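Local coordinates for probable 3-hydroxybutyryl-CoA dehydrogenase (Escherichia coli, PDB 3MOG), which catalyses the NAD-dependent oxidation of 3-hydroxyadipyl-CoA to 3-oxoadipyl-CoA in phenylacetate degradation and assembles as a homotrimer, at residues Asp217-Asp222 / Met388-Thr393; Leu233-Gly238 / Gly281-Arg286; Gly238-Phe243 / Gly275-Leu280. All blocks are in the same frame, centred on the assembly; numbering follows the deposited sequence.

Contact 1: Asp217-Asp222 / Met388-Thr393; sequences DAALRD and MLIWRT
Two helices, one from each of the two C-terminal-type domain sequences of this 3-hydroxyacyl-CoA dehydrogenase family member, pack here: helix 213-223 meets the start of helix 390-406. The contact is buried and apolar, with no hydrogen bond crossing it; the nearest CA atoms are those of Leu220 and Ile390. Leu220 is the main bump. Its branches straddle the first turn of the partner, CD1 reaching along the helix to Thr393 CG2 (3.9 Å) and CD2 lying near Leu389 CB (4.2 Å), and the side chains of Leu220 and Leu389 cross at about a right angle. In return, Ala219 CB, a small knob, sits between Ile390 CG1 (4.0 Å) and Leu389 CD1 (4.1 Å). Tyr198 of helix 196-207 touches both Leu220 and Thr393. An alanine in place of Thr393 would remove both CG2 and OG1, and would probably loosen the seat of Leu220 CD1 and weaken the first turn, where OG1 donates to Leu389 O at 2.7 Å, in the carbonyl plane, beside the helical bond from Thr393 N. At the other end of the contact, Ile390 CD1 lies 3.3 Å from Ala219 O.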
loop_
_atom_site.group_PDB
_atom_site.type_symbol
_atom_site.label_atom_id
_atom_site.label_comp_id
_atom_site.label_asym_id
_atom_site.label_seq_id
_atom_site.Cartn_x
_atom_site.Cartn_y
_atom_site.Cartn_z
ATOM N N ASP C 217 9.027 -22.965 -15.609
ATOM C CA ASP C 217 9.234 -24.145 -14.755
ATOM C C ASP C 217 10.527 -24.925 -15.054
ATOM O O ASP C 217 11.155 -25.485 -14.145
ATOM C CB ASP C 217 8.040 -25.099 -14.830
ATOM C CG ASP C 217 6.819 -24.586 -14.072
ATOM O OD1 ASP C 217 6.919 -23.598 -13.314
ATOM O OD2 ASP C 217 5.741 -25.175 -14.247
ATOM N N ALA C 218 10.927 -24.944 -16.322
ATOM C CA ALA C 218 12.111 -25.705 -16.730
ATOM C C ALA C 218 13.392 -24.999 -16.318
ATOM O O ALA C 218 14.348 -25.643 -15.909
ATOM C CB ALA C 218 12.098 -25.959 -18.235
ATOM N N ALA C 219 13.401 -23.674 -16.437
ATOM C CA ALA C 219 14.529 -22.870 -15.996
ATOM C C ALA C 219 14.744 -23.040 -14.500
ATOM O O ALA C 219 15.863 -23.257 -14.052
ATOM C CB ALA C 219 14.310 -21.401 -16.337
ATOM N N LEU C 220 13.661 -22.968 -13.734
ATOM C CA LEU C 220 13.765 -23.005 -12.281
ATOM C C LEU C 220 14.114 -24.405 -11.749
ATOM O O LEU C 220 14.908 -24.527 -10.822
ATOM C CB LEU C 220 12.508 -22.417 -11.624
ATOM C CG LEU C 220 12.430 -20.890 -11.376
ATOM C CD1 LEU C 220 13.498 -20.418 -10.388
ATOM C CD2 LEU C 220 12.502 -20.036 -12.639
ATOM N N ARG C 221 13.563 -25.448 -12.364
ATOM C CA ARG C 221 13.872 -26.830 -11.968
ATOM C C ARG C 221 15.186 -27.372 -12.557
ATOM O O ARG C 221 16.023 -27.890 -11.831
ATOM C CB ARG C 221 12.690 -27.784 -12.256
ATOM C CG ARG C 221 13.031 -29.297 -12.270
ATOM C CD ARG C 221 11.798 -30.199 -12.519
ATOM N NE ARG C 221 10.807 -29.544 -13.374
ATOM C CZ ARG C 221 10.773 -29.608 -14.704
ATOM N NH1 ARG C 221 9.831 -28.945 -15.373
ATOM N NH2 ARG C 221 11.674 -30.321 -15.366
ATOM N N ASP C 222 15.367 -27.256 -13.868
ATOM C CA ASP C 222 16.529 -27.887 -14.497
ATOM C C ASP C 222 17.693 -26.922 -14.719
ATOM O O ASP C 222 18.778 -27.349 -15.110
ATOM C CB ASP C 222 16.143 -28.601 -15.798
ATOM C CG ASP C 222 15.116 -29.701 -15.585
ATOM O OD1 ASP C 222 14.113 -29.718 -16.325
ATOM O OD2 ASP C 222 15.299 -30.538 -14.679
ATOM N N MET C 388 15.961 -11.699 -15.884
ATOM C CA MET C 388 15.470 -12.961 -16.449
ATOM C C MET C 388 14.641 -13.767 -15.443
ATOM O O MET C 388 13.679 -13.230 -14.888
ATOM C CB MET C 388 16.616 -13.766 -17.099
ATOM C CG MET C 388 17.389 -12.981 -18.171
ATOM S SD MET C 388 16.479 -12.799 -19.712
ATOM C CE MET C 388 17.151 -14.233 -20.517
ATOM N N LEU C 389 15.017 -15.019 -15.176
ATOM C CA LEU C 389 14.131 -15.916 -14.422
ATOM C C LEU C 389 14.756 -16.480 -13.163
ATOM O O LEU C 389 14.271 -16.239 -12.054
ATOM C CB LEU C 389 13.631 -17.069 -15.312
ATOM C CG LEU C 389 12.753 -16.710 -16.514
ATOM C CD1 LEU C 389 12.334 -17.961 -17.271
ATOM C CD2 LEU C 389 11.506 -15.886 -16.089
ATOM N N ILE C 390 15.822 -17.240 -13.357
ATOM C CA ILE C 390 16.503 -17.943 -12.300
ATOM C C ILE C 390 17.104 -16.929 -11.343
ATOM O O ILE C 390 16.793 -16.957 -10.156
ATOM C CB ILE C 390 17.610 -18.857 -12.892
ATOM C CG1 ILE C 390 16.988 -20.044 -13.636
ATOM C CG2 ILE C 390 18.582 -19.318 -11.816
ATOM C CD1 ILE C 390 17.980 -20.779 -14.578
ATOM N N TRP C 391 17.925 -16.015 -11.871
ATOM C CA TRP C 391 18.638 -15.053 -11.037
ATOM C C TRP C 391 17.692 -14.089 -10.358
ATOM O O TRP C 391 17.886 -13.775 -9.191
ATOM C CB TRP C 391 19.770 -14.335 -11.798
ATOM C CG TRP C 391 21.005 -15.197 -11.818
ATOM C CD1 TRP C 391 21.296 -16.197 -12.707
ATOM C CD2 TRP C 391 22.077 -15.184 -10.866
ATOM N NE1 TRP C 391 22.494 -16.792 -12.379
ATOM C CE2 TRP C 391 22.993 -16.191 -11.254
ATOM C CE3 TRP C 391 22.358 -14.412 -9.728
ATOM C CZ2 TRP C 391 24.168 -16.449 -10.542
ATOM C CZ3 TRP C 391 23.531 -14.662 -9.021
ATOM C CH2 TRP C 391 24.422 -15.677 -9.433
ATOM N N ARG C 392 16.651 -13.672 -11.076
ATOM C CA ARG C 392 15.645 -12.748 -10.540
ATOM C C ARG C 392 14.894 -13.369 -9.358
ATOM O O ARG C 392 14.684 -12.702 -8.332
ATOM C CB ARG C 392 14.676 -12.331 -11.657
ATOM C CG ARG C 392 13.550 -11.423 -11.217
ATOM C CD ARG C 392 13.066 -10.601 -12.358
ATOM N NE ARG C 392 11.869 -9.841 -11.994
ATOM C CZ ARG C 392 11.309 -8.922 -12.769
ATOM N NH1 ARG C 392 11.865 -8.646 -13.944
ATOM N NH2 ARG C 392 10.201 -8.276 -12.370
ATOM N N THR C 393 14.541 -14.655 -9.496
ATOM C CA THR C 393 13.770 -15.395 -8.484
ATOM C C THR C 393 14.620 -15.729 -7.256
ATOM O O THR C 393 14.153 -15.611 -6.112
ATOM C CB THR C 393 13.177 -16.709 -9.066
ATOM O OG1 THR C 393 12.299 -16.401 -10.163
ATOM C CG2 THR C 393 12.400 -17.484 -8.016
#

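Contact 2: Leu233-Gly238 / Gly281-Arg286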
loop_
_atom_site.group_PDB
_atom_site.type_symbol
_atom_site.label_atom_id
_atom_site.label_comp_id
_atom_site.label_asym_id
_atom_site.label_seq_id
_atom_site.Cartn_x
_atom_site.Cartn_y
_atom_site.Cartn_z
ATOM N N LEU C 233 4.084 -26.492 -9.414
ATOM C CA LEU C 233 3.899 -26.651 -7.966
ATOM C C LEU C 233 2.637 -25.947 -7.460
ATOM O O LEU C 233 1.943 -26.485 -6.607
ATOM C CB LEU C 233 5.130 -26.175 -7.181
ATOM C CG LEU C 233 5.209 -26.439 -5.669
ATOM C CD1 LEU C 233 5.352 -27.920 -5.378
ATOM C CD2 LEU C 233 6.356 -25.674 -5.036
ATOM N N THR C 234 2.310 -24.774 -7.994
ATOM C CA THR C 234 1.019 -24.161 -7.632
ATOM C C THR C 234 -0.190 -24.988 -8.109
ATOM O O THR C 234 -1.205 -25.055 -7.407
ATOM C CB THR C 234 0.861 -22.698 -8.106
ATOM O OG1 THR C 234 0.860 -22.627 -9.538
ATOM C CG2 THR C 234 1.964 -21.824 -7.556
ATOM N N ASP C 235 -0.074 -25.610 -9.289
ATOM C CA ASP C 235 -1.106 -26.535 -9.800
ATOM C C ASP C 235 -1.250 -27.768 -8.906
ATOM O O ASP C 235 -2.350 -28.266 -8.698
ATOM C CB ASP C 235 -0.820 -26.963 -11.249
ATOM C CG ASP C 235 -1.585 -26.135 -12.288
ATOM O OD1 ASP C 235 -2.136 -25.072 -11.934
ATOM O OD2 ASP C 235 -1.636 -26.555 -13.474
ATOM N N LEU C 236 -0.138 -28.229 -8.347
ATOM C CA LEU C 236 -0.149 -29.394 -7.469
ATOM C C LEU C 236 -0.483 -29.094 -6.015
ATOM O O LEU C 236 -0.925 -29.980 -5.295
ATOM C CB LEU C 236 1.186 -30.125 -7.557
ATOM C CG LEU C 236 1.123 -31.444 -8.322
ATOM C CD1 LEU C 236 2.337 -31.606 -9.211
ATOM C CD2 LEU C 236 0.985 -32.623 -7.348
ATOM N N ILE C 237 -0.238 -27.865 -5.567
ATOM C CA ILE C 237 -0.652 -27.453 -4.227
ATOM C C ILE C 237 -2.145 -27.129 -4.288
ATOM O O ILE C 237 -2.900 -27.425 -3.357
ATOM C CB ILE C 237 0.191 -26.258 -3.687
ATOM C CG1 ILE C 237 1.609 -26.717 -3.333
ATOM C CG2 ILE C 237 -0.434 -25.644 -2.417
ATOM C CD1 ILE C 237 2.572 -25.573 -3.024
ATOM N N GLY C 238 -2.567 -26.557 -5.408
ATOM C CA GLY C 238 -3.946 -26.126 -5.568
ATOM C C GLY C 238 -3.967 -24.622 -5.540
ATOM O O GLY C 238 -3.588 -24.013 -4.533
ATOM N N GLY C 281 -5.531 -25.995 -14.488
ATOM C CA GLY C 281 -5.046 -24.850 -13.733
ATOM C C GLY C 281 -4.267 -23.970 -14.674
ATOM O O GLY C 281 -4.815 -23.465 -15.659
ATOM N N VAL C 282 -2.985 -23.791 -14.367
ATOM C CA VAL C 282 -2.042 -23.222 -15.319
ATOM C C VAL C 282 -1.938 -24.225 -16.464
ATOM O O VAL C 282 -1.932 -23.852 -17.638
ATOM C CB VAL C 282 -0.646 -22.994 -14.677
ATOM C CG1 VAL C 282 0.399 -22.711 -15.730
ATOM C CG2 VAL C 282 -0.692 -21.851 -13.687
ATOM N N TYR C 283 -1.894 -25.501 -16.094
ATOM C CA TYR C 283 -1.784 -26.599 -17.038
ATOM C C TYR C 283 -3.063 -27.408 -17.132
ATOM O O TYR C 283 -3.928 -27.342 -16.248
ATOM C CB TYR C 283 -0.655 -27.535 -16.617
ATOM C CG TYR C 283 0.679 -26.860 -16.581
ATOM C CD1 TYR C 283 1.233 -26.448 -15.370
ATOM C CD2 TYR C 283 1.388 -26.613 -17.755
ATOM C CE1 TYR C 283 2.463 -25.816 -15.327
ATOM C CE2 TYR C 283 2.621 -25.982 -17.723
ATOM C CZ TYR C 283 3.155 -25.586 -16.498
ATOM O OH TYR C 283 4.377 -24.955 -16.441
ATOM N N ASP C 284 -3.152 -28.178 -18.217
ATOM C CA ASP C 284 -4.185 -29.191 -18.413
ATOM C C ASP C 284 -3.651 -30.501 -17.866
ATOM O O ASP C 284 -2.603 -30.982 -18.305
ATOM C CB ASP C 284 -4.502 -29.334 -19.904
ATOM C CG ASP C 284 -5.902 -29.838 -20.156
ATOM O OD1 ASP C 284 -6.277 -30.882 -19.575
ATOM O OD2 ASP C 284 -6.629 -29.182 -20.936
ATOM N N TRP C 285 -4.361 -31.076 -16.903
ATOM C CA TRP C 285 -3.884 -32.288 -16.246
ATOM C C TRP C 285 -4.483 -33.584 -16.808
ATOM O O TRP C 285 -4.167 -34.683 -16.333
ATOM C CB TRP C 285 -4.050 -32.172 -14.732
ATOM C CG TRP C 285 -3.055 -31.212 -14.155
ATOM C CD1 TRP C 285 -3.191 -29.855 -14.044
ATOM C CD2 TRP C 285 -1.754 -31.527 -13.652
ATOM N NE1 TRP C 285 -2.059 -29.310 -13.489
ATOM C CE2 TRP C 285 -1.161 -30.311 -13.235
ATOM C CE3 TRP C 285 -1.032 -32.720 -13.503
ATOM C CZ2 TRP C 285 0.120 -30.253 -12.675
ATOM C CZ3 TRP C 285 0.246 -32.662 -12.949
ATOM C CH2 TRP C 285 0.807 -31.432 -12.543
ATOM N N ARG C 286 -5.320 -33.443 -17.834
ATOM C CA ARG C 286 -5.873 -34.585 -18.562
ATOM C C ARG C 286 -4.804 -35.155 -19.501
ATOM O O ARG C 286 -4.357 -36.296 -19.325
ATOM C CB ARG C 286 -7.131 -34.175 -19.334
ATOM C CG ARG C 286 -8.168 -33.468 -18.474
ATOM C CD ARG C 286 -9.165 -32.701 -19.326
ATOM N NE ARG C 286 -9.650 -31.497 -18.650
ATOM C CZ ARG C 286 -10.691 -31.455 -17.823
ATOM N NH1 ARG C 286 -11.385 -32.555 -17.551
ATOM N NH2 ARG C 286 -11.041 -30.305 -17.264
#
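An aspartate on the final turns of helix 230-237 holds a loop by its backbone: Asp235 is directed toward segment 281-286 and uses both carboxylate oxygens on it. Asp235 OD1 accepts from Val282 N at 2.9 Å, and Asp235 OD2 from the next amide, Tyr283 N, at 2.8 Å. Both oxygens use their syn lone pairs, so two consecutive N-H groups lie along the mouth of the carboxylate. A third donor, Trp285 NE1, meets Asp235 OD2 at 2.8 Å from above the carboxylate plane, 39° out of it, while the oxygen stays close to the plane of the indole. The carboxylate and indole planes are 54° apart. All three bonds are nearly straight, with N-H...O angles of at least 161°.

The helix and the loop both fall in the first C-terminal-type domain sequence of the 3-hydroxyacyl-CoA dehydrogenase family, and this side chain makes all the hydrogen bonds between the two segments. Gln239 NE2 adds a bond to Asp235 OD1, so each oxygen has two donors, which would be expected to stabilise the ionised form. The fit is tight beside OD1: Gly281 CA is 3.4 Å from Asp235 OD1, and a beta carbon on Gly281 would clash with that atom. Tyr283 turns its ring edge to Asp235 OD2 and sends its hydroxyl on to Asp217 of helix 213-223. Val282 CG1 lies 3.7 Å above one face of the Tyr283 ring, offset toward the rim. Farther out, Leu236 CD1 approaches Trp285 CH2 at 3.7 Å, the two side chains crossing at about a right angle. Around Trp285 the chain bends in an Asx turn, Asp284 OD1 accepting from Arg286 N at 3.2 Å.

Contact 3: Gly238-Phe243 / Gly275-Leu280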
loop_
_atom_site.group_PDB
_atom_site.type_symbol
_atom_site.label_atom_id
_atom_site.label_comp_id
_atom_site.label_asym_id
_atom_site.label_seq_id
_atom_site.Cartn_x
_atom_site.Cartn_y
_atom_site.Cartn_z
ATOM N N GLY C 238 -2.567 -26.557 -5.408
ATOM C CA GLY C 238 -3.946 -26.126 -5.568
ATOM C C GLY C 238 -3.967 -24.622 -5.540
ATOM O O GLY C 238 -3.588 -24.013 -4.533
ATOM N N GLN C 239 -4.389 -24.026 -6.653
ATOM C CA GLN C 239 -4.380 -22.577 -6.817
ATOM C C GLN C 239 -5.093 -21.853 -5.691
ATOM O O GLN C 239 -4.608 -20.832 -5.232
ATOM C CB GLN C 239 -4.970 -22.155 -8.167
ATOM C CG GLN C 239 -4.216 -22.704 -9.373
ATOM C CD GLN C 239 -2.825 -22.133 -9.498
ATOM O OE1 GLN C 239 -2.530 -21.063 -8.969
ATOM N NE2 GLN C 239 -1.954 -22.848 -10.202
ATOM N N ASP C 240 -6.219 -22.407 -5.240
ATOM C CA ASP C 240 -6.960 -21.860 -4.103
ATOM C C ASP C 240 -6.129 -21.790 -2.821
ATOM O O ASP C 240 -6.177 -20.787 -2.120
ATOM C CB ASP C 240 -8.280 -22.620 -3.871
ATOM C CG ASP C 240 -8.080 -24.128 -3.618
ATOM O OD1 ASP C 240 -7.046 -24.710 -4.023
ATOM O OD2 ASP C 240 -8.979 -24.735 -3.008
ATOM N N VAL C 241 -5.357 -22.841 -2.543
ATOM C CA VAL C 241 -4.574 -22.938 -1.306
ATOM C C VAL C 241 -3.375 -21.979 -1.338
ATOM O O VAL C 241 -3.157 -21.216 -0.388
ATOM C CB VAL C 241 -4.111 -24.404 -1.031
ATOM C CG1 VAL C 241 -3.310 -24.508 0.280
ATOM C CG2 VAL C 241 -5.319 -25.362 -0.987
ATOM N N ASN C 242 -2.636 -21.993 -2.449
ATOM C CA ASN C 242 -1.411 -21.205 -2.581
ATOM C C ASN C 242 -1.717 -19.712 -2.619
ATOM O O ASN C 242 -0.992 -18.922 -2.017
ATOM C CB ASN C 242 -0.583 -21.715 -3.773
ATOM C CG ASN C 242 0.629 -20.851 -4.100
ATOM O OD1 ASN C 242 0.526 -19.883 -4.864
ATOM N ND2 ASN C 242 1.806 -21.244 -3.585
ATOM N N PHE C 243 -2.825 -19.351 -3.275
ATOM C CA PHE C 243 -3.292 -17.966 -3.376
ATOM C C PHE C 243 -3.776 -17.458 -2.029
ATOM O O PHE C 243 -3.610 -16.273 -1.719
ATOM C CB PHE C 243 -4.420 -17.855 -4.415
ATOM C CG PHE C 243 -4.936 -16.444 -4.651
ATOM C CD1 PHE C 243 -4.191 -15.527 -5.384
ATOM C CD2 PHE C 243 -6.197 -16.068 -4.199
ATOM C CE1 PHE C 243 -4.667 -14.237 -5.643
ATOM C CE2 PHE C 243 -6.700 -14.773 -4.442
ATOM C CZ PHE C 243 -5.932 -13.856 -5.163
ATOM N N GLY C 275 -6.100 -26.407 -10.554
ATOM C CA GLY C 275 -4.899 -27.198 -10.802
ATOM C C GLY C 275 -5.202 -28.653 -11.064
ATOM O O GLY C 275 -6.194 -28.978 -11.738
ATOM N N LYS C 276 -4.340 -29.519 -10.534
ATOM C CA LYS C 276 -4.438 -30.961 -10.735
ATOM C C LYS C 276 -5.788 -31.492 -10.266
ATOM O O LYS C 276 -6.476 -32.188 -11.016
ATOM C CB LYS C 276 -3.301 -31.677 -9.994
ATOM C CG LYS C 276 -3.205 -33.177 -10.264
ATOM C CD LYS C 276 -2.098 -33.824 -9.431
ATOM C CE LYS C 276 -1.768 -35.237 -9.915
ATOM N NZ LYS C 276 -0.525 -35.771 -9.270
ATOM N N LYS C 277 -6.164 -31.116 -9.042
ATOM C CA LYS C 277 -7.358 -31.615 -8.349
ATOM C C LYS C 277 -8.664 -31.404 -9.130
ATOM O O LYS C 277 -9.625 -32.147 -8.941
ATOM C CB LYS C 277 -7.471 -30.975 -6.952
ATOM C CG LYS C 277 -7.854 -29.482 -6.973
ATOM C CD LYS C 277 -8.438 -29.002 -5.656
ATOM C CE LYS C 277 -7.537 -27.987 -4.999
ATOM N NZ LYS C 277 -7.819 -27.849 -3.549
ATOM N N SER C 278 -8.688 -30.393 -9.997
ATOM C CA SER C 278 -9.856 -30.106 -10.815
ATOM C C SER C 278 -9.577 -30.281 -12.315
ATOM O O SER C 278 -10.385 -29.874 -13.155
ATOM C CB SER C 278 -10.424 -28.709 -10.490
ATOM O OG SER C 278 -9.461 -27.678 -10.643
ATOM N N GLY C 279 -8.438 -30.895 -12.640
ATOM C CA GLY C 279 -8.059 -31.201 -14.026
ATOM C C GLY C 279 -7.451 -30.087 -14.867
ATOM O O GLY C 279 -6.818 -30.353 -15.896
ATOM N N LEU C 280 -7.653 -28.837 -14.454
ATOM C CA LEU C 280 -7.146 -27.676 -15.195
ATOM C C LEU C 280 -6.714 -26.547 -14.245
ATOM O O LEU C 280 -7.430 -26.198 -13.308
ATOM C CB LEU C 280 -8.199 -27.173 -16.194
ATOM C CG LEU C 280 -7.815 -26.049 -17.168
ATOM C CD1 LEU C 280 -6.694 -26.475 -18.115
ATOM C CD2 LEU C 280 -9.028 -25.549 -17.959
#
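Lys277 stretches across to the start of helix 239-252, its CE passing 4.1 Å from Gly238 CA before the ammonium meets Asp240. Lys277 and Asp240 reach each other tip to tip. Lys277 NZ stands 3.3 Å from Asp240 OD1 and 3.4 Å from Asp240 OD2, so it straddles the carboxylate almost evenly; both bonds are weak, and the salt bridge is a loose one between partly or fully exposed residues. The bend that brings the amine there is at chi3, 115°, away from the usual staggered values. Asp240 has CG in the crowded position between the backbone N and the carbonyl carbon (chi1 58°), which folds OD1 back over its own helix, 2.9 Å from Val241 N in a weak hydrogen bond. A carboxylate in the first turn would also probably be stabilised by the helix's amino end.

Gly238 is the single-residue junction between two consecutive helices: the first residue to leave helix 230-237, at a phi of 109°, and the N-cap of helix 239-252. Gly238 O accepts from Asn242 N at 3.1 Å, closing the new helix's first turn. A beta carbon on Gly238 would be jammed against the carbonyl O of Ile237 and would lie 3.0 Å from Lys277 CE, so backbone and packing both restrict this position. Gly238 and Gly275 have the nearest CA atoms of the two segments, and beside them Gln239 CG lies 4.3 Å from Gly275 N. The Gln239 amide is engaged elsewhere, with NE2 on Asp235 and Thr234 and OE1 on Gln265. The loop that presents Lys277 doubles back on itself, Gly275 N bonding to Leu280 O at 3.1 Å.

Contacts 2 and 3 are one continuous region: their centres lie 6 Å apart, they share Gly238, and the two loop segments follow directly along the chain. Thr234 OG1 and Gln239 NE2 are 2.9 Å apart and Trp285 N and Gly279 O 2.8 Å apart, both probable hydrogen bonds. Contact 1 stands farther off, its centre 18 Å from that of contact 2 and 22 Å from that of contact 3, which it does not touch. It touches contact 2 through a probable hydrogen bond between Asp217 OD2 and Tyr283 OH, 2.6 Å. Along the chain contact 3 lies inside the loop closed by contact 2, and contact 2 inside the loop closed by contact 1. A glycerol, probably from crystallisation, lies about 3 Å from the Trp285 side chain.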